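Long-range contacts in Glp_546_48378_50642 (Giardia intestinalis, PDB 2QVW), which cleaves double-stranded RNA in the RNA interference pathway, producing small interfering RNAs of 21 to 23 base pairs that direct destruction of matching RNAs: residues 102-107 and 281-286; 96-101 and 274-279; 25-30 and 108-113; 36-41 and 317-322. All coordinates share one frame; numbering follows the deposited sequence.

Interaction 1: 102-107 and 281-286; sequences FISNPP and ICALDK
The Phe102 ring takes Leu284 over one face. Leu284 CD2 stands 3.7 Å above the plane of the Phe102 ring, displaced toward the rim on the CG and CD2 side. It lies 4.0 Å from the centroid of the Phe102 ring and 20° off the ring normal, which makes a CH-pi contact. The two side chains cross at about a right angle, and Leu284 CD2 makes the closest approach. Leu390, from a loop, touches both Phe102 and Leu284. Leu284 also packs on Phe99 and on Leu306 of helix 295-306.

Residues 281-286 run from the last part of helix 267-284, the connector helix of Giardia Dicer, into the loop beyond. This helix joins the PAZ domain to the first RNase III domain. Residues 102-107 are an irregular piece of the N-terminal domain running past it. No hydrogen bond links the two segments; packing of side chains, with two backbone carbonyls, makes the contact. Cys282 is the centre of an inverse gamma turn. Its SG lies between the backbone N and the carbonyl carbon (chi1 65°) and meets the CB side of the Pro106 ring. Pro107 CD is a more distant neighbour, 4.5 Å from Cys282 SG. Between these two patches, Ala283 CB faces the side chain of Ser104. The methyl also sits 3.7 Å from the carbonyl oxygen O of Phe102. Ser104 OG comes within 3.2 Å of Cys282 O, but the angle is poor for a hydrogen bond. The backbone N of Ser104 makes a weak hydrogen bond to OD1 of Asn279, one turn earlier on the helix.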
loop_
_atom_site.group_PDB
_atom_site.type_symbol
_atom_site.label_atom_id
_atom_site.label_comp_id
_atom_site.label_asym_id
_atom_site.label_seq_id
_atom_site.Cartn_x
_atom_site.Cartn_y
_atom_site.Cartn_z
ATOM N N PHE A 102 13.282 8.241 13.340
ATOM C CA PHE A 102 12.080 9.065 13.432
ATOM C C PHE A 102 11.133 8.532 14.481
ATOM O O PHE A 102 10.053 8.041 14.161
ATOM C CB PHE A 102 11.358 9.099 12.087
ATOM C CG PHE A 102 12.126 9.791 11.018
ATOM C CD1 PHE A 102 12.352 11.160 11.088
ATOM C CD2 PHE A 102 12.667 9.073 9.965
ATOM C CE1 PHE A 102 13.110 11.800 10.124
ATOM C CE2 PHE A 102 13.426 9.705 8.996
ATOM C CZ PHE A 102 13.649 11.070 9.077
ATOM N N ILE A 103 11.545 8.624 15.739
ATOM C CA ILE A 103 10.718 8.152 16.842
ATOM C C ILE A 103 9.854 9.277 17.398
ATOM O O ILE A 103 10.366 10.304 17.836
ATOM C CB ILE A 103 11.576 7.582 17.998
ATOM C CG1 ILE A 103 12.039 6.162 17.675
ATOM C CG2 ILE A 103 10.775 7.571 19.279
ATOM C CD1 ILE A 103 12.920 6.062 16.466
ATOM N N SER A 104 8.543 9.082 17.372
ATOM C CA SER A 104 7.636 10.086 17.890
ATOM C C SER A 104 6.923 9.563 19.118
ATOM O O SER A 104 6.758 8.351 19.289
ATOM C CB SER A 104 6.609 10.473 16.833
ATOM O OG SER A 104 7.216 11.234 15.810
ATOM N N ASN A 105 6.513 10.489 19.977
ATOM C CA ASN A 105 5.796 10.143 21.197
ATOM C C ASN A 105 4.308 10.418 20.958
ATOM O O ASN A 105 3.778 11.440 21.395
ATOM C CB ASN A 105 6.314 10.991 22.362
ATOM C CG ASN A 105 7.831 10.977 22.464
ATOM O OD1 ASN A 105 8.448 9.919 22.615
ATOM N ND2 ASN A 105 8.440 12.157 22.380
ATOM N N PRO A 106 3.616 9.504 20.253
ATOM C CA PRO A 106 2.189 9.639 19.944
ATOM C C PRO A 106 1.301 9.998 21.132
ATOM O O PRO A 106 1.622 9.689 22.284
ATOM C CB PRO A 106 1.833 8.273 19.356
ATOM C CG PRO A 106 2.814 7.352 20.006
ATOM C CD PRO A 106 4.084 8.152 19.909
ATOM N N PRO A 107 0.167 10.665 20.865
ATOM C CA PRO A 107 -0.711 11.019 21.974
ATOM C C PRO A 107 -1.075 9.759 22.753
ATOM O O PRO A 107 -0.568 9.533 23.849
ATOM C CB PRO A 107 -1.914 11.654 21.272
ATOM C CG PRO A 107 -1.915 11.002 19.926
ATOM C CD PRO A 107 -0.454 11.007 19.574
ATOM N N ILE A 281 3.192 5.681 12.207
ATOM C CA ILE A 281 2.059 6.484 11.760
ATOM C C ILE A 281 2.227 7.965 12.083
ATOM O O ILE A 281 2.399 8.790 11.189
ATOM C CB ILE A 281 0.752 6.006 12.404
ATOM C CG1 ILE A 281 0.455 4.570 11.968
ATOM C CG2 ILE A 281 -0.386 6.944 12.029
ATOM C CD1 ILE A 281 0.329 4.388 10.478
ATOM N N CYS A 282 2.169 8.308 13.360
ATOM C CA CYS A 282 2.323 9.699 13.754
ATOM C C CYS A 282 3.787 10.059 13.961
ATOM O O CYS A 282 4.256 10.178 15.087
ATOM C CB CYS A 282 1.545 9.974 15.041
ATOM S SG CYS A 282 2.167 9.081 16.472
ATOM N N ALA A 283 4.503 10.236 12.864
ATOM C CA ALA A 283 5.904 10.591 12.929
ATOM C C ALA A 283 6.320 10.876 11.516
ATOM O O ALA A 283 7.190 11.708 11.267
ATOM C CB ALA A 283 6.709 9.447 13.475
ATOM N N LEU A 284 5.677 10.178 10.587
ATOM C CA LEU A 284 5.972 10.328 9.172
ATOM C C LEU A 284 4.686 10.400 8.363
ATOM O O LEU A 284 4.724 10.529 7.139
ATOM C CB LEU A 284 6.836 9.148 8.697
ATOM C CG LEU A 284 8.248 8.976 9.292
ATOM C CD1 LEU A 284 8.788 7.577 9.018
ATOM C CD2 LEU A 284 9.167 10.033 8.696
ATOM N N ASP A 285 3.547 10.334 9.045
ATOM C CA ASP A 285 2.264 10.375 8.355
ATOM C C ASP A 285 2.034 11.633 7.520
ATOM O O ASP A 285 1.549 11.561 6.396
ATOM C CB ASP A 285 1.118 10.246 9.341
ATOM C CG ASP A 285 -0.184 9.916 8.656
ATOM O OD1 ASP A 285 -1.251 10.074 9.286
ATOM O OD2 ASP A 285 -0.135 9.482 7.486
ATOM N N LYS A 286 2.370 12.787 8.083
ATOM C CA LYS A 286 2.196 14.058 7.395
ATOM C C LYS A 286 3.469 14.403 6.643
ATOM O O LYS A 286 3.638 15.518 6.162
ATOM C CB LYS A 286 1.881 15.177 8.398
ATOM C CG LYS A 286 0.848 14.814 9.463
ATOM C CD LYS A 286 1.449 13.912 10.556
ATOM C CE LYS A 286 0.437 13.576 11.654
ATOM N NZ LYS A 286 1.043 12.777 12.767
#

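Interaction 2: 96-101 and 274-279; sequences EYTFPR and ICDIQN
Thr98 and Tyr97 meet Asp276, Cys275 and Asn279 on the connector helix, the long helix 267-284 that links the PAZ domain to the first RNase III domain of Dicer. Residues 96-101 are a loop of the N-terminal domain laid against this helix, and the contact is buried.

The polar part centres on the Asp276 carboxylate. Thr98 N donates to Asp276 OD1 over 3.1 Å, with an N-H...O angle of 159°. The donor uses the syn side of OD1 and lies close to the carboxylate plane. The hydroxyl OG1 of Thr98 lies 3.0 Å from Asp276 OD2, so the carboxylate faces both the backbone and the side chain of Thr98. The same hydroxyl is hydrogen-bonded to Tyr299 OH. Asp276 CG is anti to its backbone N (chi1 -164°), and the carboxylate reaches beyond it to the loop. Arg320 NH2 makes a weak, long ion pair with Asp276 OD2.

The aromatic part belongs to Tyr97. Cys275 SG makes an oblique sulfur-aromatic contact, 5.5 Å from the centroid of the Tyr97 ring. Asn279 crosses Tyr97 at about a right angle, with the ring and amide planes 57° apart. Its ND2 approaches the CD2-CE2 side of the ring obliquely, 3.6 Å from Tyr97 CE2.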
loop_
_atom_site.group_PDB
_atom_site.type_symbol
_atom_site.label_atom_id
_atom_site.label_comp_id
_atom_site.label_asym_id
_atom_site.label_seq_id
_atom_site.Cartn_x
_atom_site.Cartn_y
_atom_site.Cartn_z
ATOM N N GLU A 96 14.837 -0.836 17.519
ATOM C CA GLU A 96 13.843 -1.836 17.189
ATOM C C GLU A 96 12.596 -1.319 16.489
ATOM O O GLU A 96 11.569 -1.996 16.473
ATOM C CB GLU A 96 13.434 -2.584 18.444
ATOM C CG GLU A 96 14.168 -3.867 18.630
ATOM C CD GLU A 96 13.711 -4.589 19.855
ATOM O OE1 GLU A 96 14.085 -4.150 20.959
ATOM O OE2 GLU A 96 12.967 -5.581 19.715
ATOM N N TYR A 97 12.677 -0.122 15.919
ATOM C CA TYR A 97 11.548 0.443 15.194
ATOM C C TYR A 97 11.874 0.359 13.704
ATOM O O TYR A 97 13.030 0.155 13.325
ATOM C CB TYR A 97 11.305 1.905 15.592
ATOM C CG TYR A 97 10.837 2.120 17.019
ATOM C CD1 TYR A 97 11.704 1.939 18.094
ATOM C CD2 TYR A 97 9.525 2.499 17.290
ATOM C CE1 TYR A 97 11.275 2.127 19.406
ATOM C CE2 TYR A 97 9.082 2.689 18.596
ATOM C CZ TYR A 97 9.958 2.500 19.655
ATOM O OH TYR A 97 9.511 2.660 20.960
ATOM N N THR A 98 10.856 0.513 12.864
ATOM C CA THR A 98 11.050 0.446 11.425
ATOM C C THR A 98 11.760 1.707 10.943
ATOM O O THR A 98 12.395 1.716 9.885
ATOM C CB THR A 98 9.714 0.308 10.699
ATOM O OG1 THR A 98 9.006 -0.818 11.234
ATOM C CG2 THR A 98 9.942 0.099 9.211
ATOM N N PHE A 99 11.642 2.771 11.727
ATOM C CA PHE A 99 12.290 4.025 11.411
ATOM C C PHE A 99 12.906 4.562 12.683
ATOM O O PHE A 99 12.432 5.542 13.235
ATOM C CB PHE A 99 11.270 5.006 10.860
ATOM C CG PHE A 99 10.589 4.519 9.620
ATOM C CD1 PHE A 99 11.265 4.488 8.405
ATOM C CD2 PHE A 99 9.283 4.045 9.674
ATOM C CE1 PHE A 99 10.645 3.985 7.261
ATOM C CE2 PHE A 99 8.659 3.543 8.543
ATOM C CZ PHE A 99 9.337 3.511 7.336
ATOM N N PRO A 100 13.979 3.910 13.165
ATOM C CA PRO A 100 14.696 4.289 14.382
ATOM C C PRO A 100 15.214 5.724 14.399
ATOM O O PRO A 100 15.635 6.227 15.438
ATOM C CB PRO A 100 15.820 3.256 14.447
ATOM C CG PRO A 100 16.078 2.948 13.017
ATOM C CD PRO A 100 14.678 2.803 12.488
ATOM N N ARG A 101 15.174 6.390 13.256
ATOM C CA ARG A 101 15.652 7.762 13.174
ATOM C C ARG A 101 14.506 8.759 13.274
ATOM O O ARG A 101 14.727 9.969 13.289
ATOM C CB ARG A 101 16.397 7.969 11.865
ATOM C CG ARG A 101 17.662 7.152 11.739
ATOM C CD ARG A 101 18.087 7.115 10.282
ATOM N NE ARG A 101 17.902 8.419 9.643
ATOM C CZ ARG A 101 18.097 8.657 8.349
ATOM N NH1 ARG A 101 18.490 7.682 7.542
ATOM N NH2 ARG A 101 17.898 9.875 7.863
ATOM N N ILE A 274 2.481 -3.376 17.338
ATOM C CA ILE A 274 1.463 -2.343 17.444
ATOM C C ILE A 274 2.110 -1.015 17.825
ATOM O O ILE A 274 1.717 0.038 17.334
ATOM C CB ILE A 274 0.419 -2.723 18.519
ATOM C CG1 ILE A 274 -0.339 -3.976 18.082
ATOM C CG2 ILE A 274 -0.551 -1.593 18.734
ATOM C CD1 ILE A 274 -1.389 -4.420 19.058
ATOM N N CYS A 275 3.098 -1.077 18.710
ATOM C CA CYS A 275 3.803 0.118 19.161
ATOM C C CYS A 275 4.616 0.665 18.003
ATOM O O CYS A 275 4.676 1.877 17.773
ATOM C CB CYS A 275 4.734 -0.225 20.322
ATOM S SG CYS A 275 5.710 1.176 20.904
ATOM N N ASP A 276 5.250 -0.248 17.280
ATOM C CA ASP A 276 6.062 0.118 16.130
ATOM C C ASP A 276 5.146 0.939 15.233
ATOM O O ASP A 276 5.325 2.152 15.069
ATOM C CB ASP A 276 6.519 -1.150 15.400
ATOM C CG ASP A 276 7.676 -0.909 14.437
ATOM O OD1 ASP A 276 8.001 0.260 14.132
ATOM O OD2 ASP A 276 8.258 -1.912 13.974
ATOM N N ILE A 277 4.150 0.256 14.681
ATOM C CA ILE A 277 3.175 0.881 13.808
ATOM C C ILE A 277 2.798 2.276 14.305
ATOM O O ILE A 277 3.239 3.280 13.748
ATOM C CB ILE A 277 1.894 0.038 13.722
ATOM C CG1 ILE A 277 2.206 -1.347 13.143
ATOM C CG2 ILE A 277 0.869 0.749 12.869
ATOM C CD1 ILE A 277 0.974 -2.164 12.814
ATOM N N GLN A 278 1.982 2.328 15.354
ATOM C CA GLN A 278 1.540 3.597 15.926
ATOM C C GLN A 278 2.586 4.698 15.862
ATOM O O GLN A 278 2.292 5.829 15.474
ATOM C CB GLN A 278 1.122 3.413 17.379
ATOM C CG GLN A 278 -0.195 2.716 17.551
ATOM C CD GLN A 278 -0.812 3.021 18.892
ATOM O OE1 GLN A 278 -0.225 2.736 19.948
ATOM N NE2 GLN A 278 -2.005 3.613 18.865
ATOM N N ASN A 279 3.806 4.362 16.258
ATOM C CA ASN A 279 4.885 5.327 16.249
ATOM C C ASN A 279 5.153 5.773 14.832
ATOM O O ASN A 279 5.260 6.965 14.561
ATOM C CB ASN A 279 6.151 4.720 16.832
ATOM C CG ASN A 279 7.301 5.697 16.828
ATOM O OD1 ASN A 279 7.686 6.205 15.778
ATOM N ND2 ASN A 279 7.853 5.973 18.002
#

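Interaction 3: 25-30 and 108-113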
loop_
_atom_site.group_PDB
_atom_site.type_symbol
_atom_site.label_atom_id
_atom_site.label_comp_id
_atom_site.label_asym_id
_atom_site.label_seq_id
_atom_site.Cartn_x
_atom_site.Cartn_y
_atom_site.Cartn_z
ATOM N N LEU A 25 -7.964 -4.723 20.848
ATOM C CA LEU A 25 -7.360 -3.404 20.813
ATOM C C LEU A 25 -8.418 -2.355 21.061
ATOM O O LEU A 25 -9.545 -2.476 20.592
ATOM C CB LEU A 25 -6.720 -3.147 19.460
ATOM C CG LEU A 25 -5.435 -3.910 19.187
ATOM C CD1 LEU A 25 -4.868 -3.465 17.854
ATOM C CD2 LEU A 25 -4.440 -3.639 20.303
ATOM N N ASP A 26 -8.050 -1.320 21.799
ATOM C CA ASP A 26 -8.973 -0.243 22.098
ATOM C C ASP A 26 -8.917 0.796 20.998
ATOM O O ASP A 26 -9.443 1.889 21.155
ATOM C CB ASP A 26 -8.605 0.410 23.428
ATOM C CG ASP A 26 -7.367 1.280 23.330
ATOM O OD1 ASP A 26 -6.419 0.893 22.611
ATOM O OD2 ASP A 26 -7.336 2.345 23.988
ATOM N N THR A 27 -8.280 0.461 19.882
ATOM C CA THR A 27 -8.164 1.413 18.785
ATOM C C THR A 27 -8.395 0.785 17.413
ATOM O O THR A 27 -8.299 -0.437 17.251
ATOM C CB THR A 27 -6.779 2.089 18.784
ATOM O OG1 THR A 27 -6.356 2.325 20.130
ATOM C CG2 THR A 27 -6.852 3.418 18.073
ATOM N N HIS A 28 -8.698 1.640 16.434
ATOM C CA HIS A 28 -8.946 1.219 15.051
ATOM C C HIS A 28 -7.670 1.305 14.227
ATOM O O HIS A 28 -7.184 2.390 13.924
ATOM C CB HIS A 28 -10.013 2.106 14.402
ATOM C CG HIS A 28 -11.333 2.091 15.112
ATOM N ND1 HIS A 28 -12.189 1.009 15.072
ATOM C CD2 HIS A 28 -11.938 3.022 15.888
ATOM C CE1 HIS A 28 -13.263 1.276 15.794
ATOM N NE2 HIS A 28 -13.136 2.491 16.300
ATOM N N LEU A 29 -7.132 0.151 13.862
ATOM C CA LEU A 29 -5.910 0.095 13.066
ATOM C C LEU A 29 -6.126 -0.803 11.849
ATOM O O LEU A 29 -5.252 -1.596 11.489
ATOM C CB LEU A 29 -4.757 -0.464 13.907
ATOM C CG LEU A 29 -4.448 0.222 15.238
ATOM C CD1 LEU A 29 -3.356 -0.546 15.956
ATOM C CD2 LEU A 29 -4.025 1.659 14.998
ATOM N N GLY A 30 -7.293 -0.670 11.222
ATOM C CA GLY A 30 -7.616 -1.488 10.069
ATOM C C GLY A 30 -7.125 -2.913 10.233
ATOM O O GLY A 30 -7.299 -3.528 11.283
ATOM N N GLN A 108 -1.923 8.928 22.158
ATOM C CA GLN A 108 -2.371 7.699 22.797
ATOM C C GLN A 108 -1.434 6.514 22.582
ATOM O O GLN A 108 -0.469 6.594 21.817
ATOM C CB GLN A 108 -3.761 7.326 22.288
ATOM C CG GLN A 108 -4.790 8.446 22.389
ATOM C CD GLN A 108 -6.176 8.015 21.908
ATOM O OE1 GLN A 108 -6.347 7.590 20.759
ATOM N NE2 GLN A 108 -7.170 8.122 22.791
ATOM N N PHE A 109 -1.729 5.419 23.281
ATOM C CA PHE A 109 -0.962 4.182 23.182
ATOM C C PHE A 109 -1.946 3.027 23.315
ATOM O O PHE A 109 -2.446 2.744 24.397
ATOM C CB PHE A 109 0.107 4.111 24.281
ATOM C CG PHE A 109 1.331 4.950 23.997
ATOM C CD1 PHE A 109 2.168 4.648 22.927
ATOM C CD2 PHE A 109 1.650 6.044 24.803
ATOM C CE1 PHE A 109 3.307 5.423 22.663
ATOM C CE2 PHE A 109 2.788 6.827 24.548
ATOM C CZ PHE A 109 3.615 6.514 23.476
ATOM N N ALA A 110 -2.227 2.378 22.193
ATOM C CA ALA A 110 -3.157 1.264 22.154
ATOM C C ALA A 110 -3.074 0.379 23.383
ATOM O O ALA A 110 -2.023 0.228 23.996
ATOM C CB ALA A 110 -2.916 0.425 20.903
ATOM N N THR A 111 -4.208 -0.205 23.730
ATOM C CA THR A 111 -4.309 -1.101 24.866
ATOM C C THR A 111 -4.604 -2.469 24.273
ATOM O O THR A 111 -5.540 -2.614 23.486
ATOM C CB THR A 111 -5.464 -0.685 25.771
ATOM O OG1 THR A 111 -5.245 0.650 26.232
ATOM C CG2 THR A 111 -5.575 -1.607 26.958
ATOM N N LEU A 112 -3.813 -3.470 24.640
ATOM C CA LEU A 112 -4.014 -4.809 24.104
ATOM C C LEU A 112 -4.104 -5.932 25.138
ATOM O O LEU A 112 -3.431 -5.898 26.160
ATOM C CB LEU A 112 -2.916 -5.132 23.076
ATOM C CG LEU A 112 -1.426 -4.977 23.380
ATOM C CD1 LEU A 112 -0.612 -5.626 22.280
ATOM C CD2 LEU A 112 -1.070 -3.513 23.487
ATOM N N ALA A 113 -4.948 -6.923 24.854
ATOM C CA ALA A 113 -5.146 -8.086 25.727
ATOM C C ALA A 113 -5.266 -9.357 24.875
ATOM O O ALA A 113 -6.129 -9.452 24.008
ATOM C CB ALA A 113 -6.400 -7.904 26.569
#
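Leu25 and Leu112 form an antiparallel, non-hydrogen-bonded pair with CA atoms 4.9 Å apart, and next to it Asp26 N donates to Thr111 O over 3.3 Å. The carbonyl O of Thr111 also takes a CA-H...O contact from Leu25 CA. Leu25 and Leu112 lie side by side, pointing the same way. Leu25 CD2 touches Leu112 CB at 3.5 Å and lies farther from Ala110 CB. Both leucines also pack on Ile274 of helix 267-284.

Asp26 works differently. Its CG sits between the backbone N and the carbonyl carbon (chi1 74°), and the Asp26 and Thr111 side chains cross at about a right angle. OD1 of Asp26 accepts two hydrogen bonds. Thr111 N reaches it at 2.7 Å, with an N-H...O angle of 157°, and Thr27 OG1 reaches it at 2.9 Å. These donors come from opposite faces of the carboxylate plane. The aspartate thus ties its own loop to the backbone of 108-113. Thr27 OG1 also faces Ala110.

The arrangement is that of an antiparallel sheet edge: 112-117 is an outermost strand of the N-terminal domain sheet, paired with 18-25 just where that strand runs into a loop.

Interaction 4: 36-41 and 317-322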
loop_
_atom_site.group_PDB
_atom_site.type_symbol
_atom_site.label_atom_id
_atom_site.label_comp_id
_atom_site.label_asym_id
_atom_site.label_seq_id
_atom_site.Cartn_x
_atom_site.Cartn_y
_atom_site.Cartn_z
ATOM N N LYS A 36 7.270 -12.012 10.349
ATOM C CA LYS A 36 7.907 -13.176 10.926
ATOM C C LYS A 36 9.046 -12.702 11.797
ATOM O O LYS A 36 9.562 -11.609 11.597
ATOM C CB LYS A 36 8.371 -14.152 9.835
ATOM C CG LYS A 36 9.070 -13.549 8.642
ATOM C CD LYS A 36 9.236 -14.596 7.545
ATOM C CE LYS A 36 10.173 -14.106 6.448
ATOM N NZ LYS A 36 9.666 -12.896 5.736
ATOM N N VAL A 37 9.392 -13.513 12.793
ATOM C CA VAL A 37 10.460 -13.199 13.739
ATOM C C VAL A 37 11.614 -14.192 13.644
ATOM O O VAL A 37 11.426 -15.395 13.759
ATOM C CB VAL A 37 9.943 -13.200 15.195
ATOM C CG1 VAL A 37 9.365 -11.846 15.559
ATOM C CG2 VAL A 37 8.877 -14.257 15.346
ATOM N N SER A 38 12.815 -13.661 13.442
ATOM C CA SER A 38 14.022 -14.460 13.322
ATOM C C SER A 38 14.333 -15.304 14.564
ATOM O O SER A 38 13.673 -15.203 15.601
ATOM C CB SER A 38 15.199 -13.543 13.018
ATOM O OG SER A 38 15.276 -12.520 13.983
ATOM N N ALA A 39 15.353 -16.141 14.435
ATOM C CA ALA A 39 15.794 -17.012 15.506
ATOM C C ALA A 39 16.702 -16.245 16.454
ATOM O O ALA A 39 17.620 -15.554 16.012
ATOM C CB ALA A 39 16.528 -18.187 14.913
ATOM N N GLY A 40 16.436 -16.373 17.755
ATOM C CA GLY A 40 17.229 -15.679 18.754
ATOM C C GLY A 40 16.718 -15.754 20.187
ATOM O O GLY A 40 15.946 -16.647 20.534
ATOM N N ARG A 41 17.165 -14.800 21.008
ATOM C CA ARG A 41 16.833 -14.671 22.436
ATOM C C ARG A 41 16.226 -15.884 23.141
ATOM O O ARG A 41 15.301 -15.740 23.929
ATOM C CB ARG A 41 15.907 -13.467 22.667
ATOM C CG ARG A 41 16.349 -12.174 22.006
ATOM C CD ARG A 41 15.693 -12.051 20.656
ATOM N NE ARG A 41 14.659 -11.023 20.615
ATOM C CZ ARG A 41 13.511 -11.152 19.953
ATOM N NH1 ARG A 41 13.249 -12.270 19.278
ATOM N NH2 ARG A 41 12.623 -10.163 19.964
ATOM N N ALA A 317 12.515 -4.433 11.676
ATOM C CA ALA A 317 12.242 -3.662 12.874
ATOM C C ALA A 317 12.482 -4.564 14.076
ATOM O O ALA A 317 11.532 -5.060 14.689
ATOM C CB ALA A 317 10.808 -3.181 12.860
ATOM N N GLY A 318 13.754 -4.765 14.409
ATOM C CA GLY A 318 14.101 -5.629 15.517
ATOM C C GLY A 318 14.361 -6.995 14.929
ATOM O O GLY A 318 15.209 -7.127 14.046
ATOM N N TRP A 319 13.636 -8.007 15.399
ATOM C CA TRP A 319 13.807 -9.364 14.889
ATOM C C TRP A 319 12.688 -9.642 13.916
ATOM O O TRP A 319 12.757 -10.563 13.105
ATOM C CB TRP A 319 13.747 -10.385 16.023
ATOM C CG TRP A 319 14.813 -10.200 17.061
ATOM C CD1 TRP A 319 14.915 -9.174 17.960
ATOM C CD2 TRP A 319 15.945 -11.049 17.292
ATOM N NE1 TRP A 319 16.041 -9.333 18.737
ATOM C CE2 TRP A 319 16.691 -10.474 18.347
ATOM C CE3 TRP A 319 16.402 -12.237 16.713
ATOM C CZ2 TRP A 319 17.871 -11.053 18.830
ATOM C CZ3 TRP A 319 17.574 -12.809 17.195
ATOM C CH2 TRP A 319 18.293 -12.218 18.244
ATOM N N ARG A 320 11.660 -8.810 13.997
ATOM C CA ARG A 320 10.485 -8.945 13.152
ATOM C C ARG A 320 10.565 -8.249 11.792
ATOM O O ARG A 320 11.206 -7.206 11.642
ATOM C CB ARG A 320 9.276 -8.431 13.923
ATOM C CG ARG A 320 9.508 -7.086 14.557
ATOM C CD ARG A 320 8.259 -6.580 15.246
ATOM N NE ARG A 320 8.475 -5.221 15.719
ATOM C CZ ARG A 320 9.303 -4.916 16.708
ATOM N NH1 ARG A 320 9.976 -5.880 17.328
ATOM N NH2 ARG A 320 9.477 -3.651 17.061
ATOM N N THR A 321 9.895 -8.840 10.808
ATOM C CA THR A 321 9.862 -8.304 9.457
ATOM C C THR A 321 8.460 -8.465 8.907
ATOM O O THR A 321 8.031 -9.575 8.624
ATOM C CB THR A 321 10.830 -9.049 8.547
ATOM O OG1 THR A 321 12.170 -8.814 8.988
ATOM C CG2 THR A 321 10.696 -8.573 7.125
ATOM N N PRO A 322 7.730 -7.348 8.747
ATOM C CA PRO A 322 6.353 -7.255 8.240
ATOM C C PRO A 322 6.223 -7.608 6.763
ATOM O O PRO A 322 7.037 -7.186 5.940
ATOM C CB PRO A 322 5.983 -5.789 8.490
ATOM C CG PRO A 322 6.959 -5.336 9.545
ATOM C CD PRO A 322 8.226 -6.014 9.117
#
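Arg41 stacks on one face of Trp319, and Ser38 lies beside the indole. Trp319 CB is 3.3 Å from Ser38 OG, which is itself hydrogen-bonded to Arg314 O. From CG and CD1 onward the guanidinium of Arg41 covers one face of the indole. The two planes are 13° apart, and Arg41 CZ sits over the five-membered ring as a cation-pi contact. NE1 faces Arg41 NE; both are donors, so they do not bond. Arg41 CD lies over the six-membered ring, a CH-pi contact. The chain of Arg41 is bent at chi2 (93°) and chi3 (109°), and the two side chains run antiparallel to each other. On the remaining rim, CE3 faces Ser38 OG and CZ3 faces Ala39 O, both near the ring plane. CH2, at the tip, is 3.7 Å from Gly40 CA.

The backbones pair beside this stack. Lys36 and Thr321 exchange two hydrogen bonds, and Ser38 N donates to Trp319 O over 3.1 Å. Val37 CG1 meets Arg320 CB on the other face from Lys36 and Thr321.

Arg41 NH2 also forms a salt bridge with Glu269 of helix 267-284. Strand 320-322 is one of the two outermost strands of the six-stranded antiparallel sheet, joined to 35-37, which pairs next with 46-49.

Along the chain the segments come in the order 25-30, 36-41, 96-101, 102-107, 108-113, 274-279, 281-286 and 317-322. Interactions 1 and 2 share helix 267-284 and have centres 9 Å apart. They touch through Asn279 and through Leu284 on Phe99. Interactions 3 and 4, about 22 Å apart between centres, lie at the two outermost strands of one six-stranded antiparallel sheet. Interaction 2 touches both, through Ile274 and Gln278 on one hand and Asp276 and Glu96 on the other. Parts of the N-terminal domain pack against the connector helix, and its sheet takes in strand 320-322 of the RNase III region, which joins the two parts of Dicer.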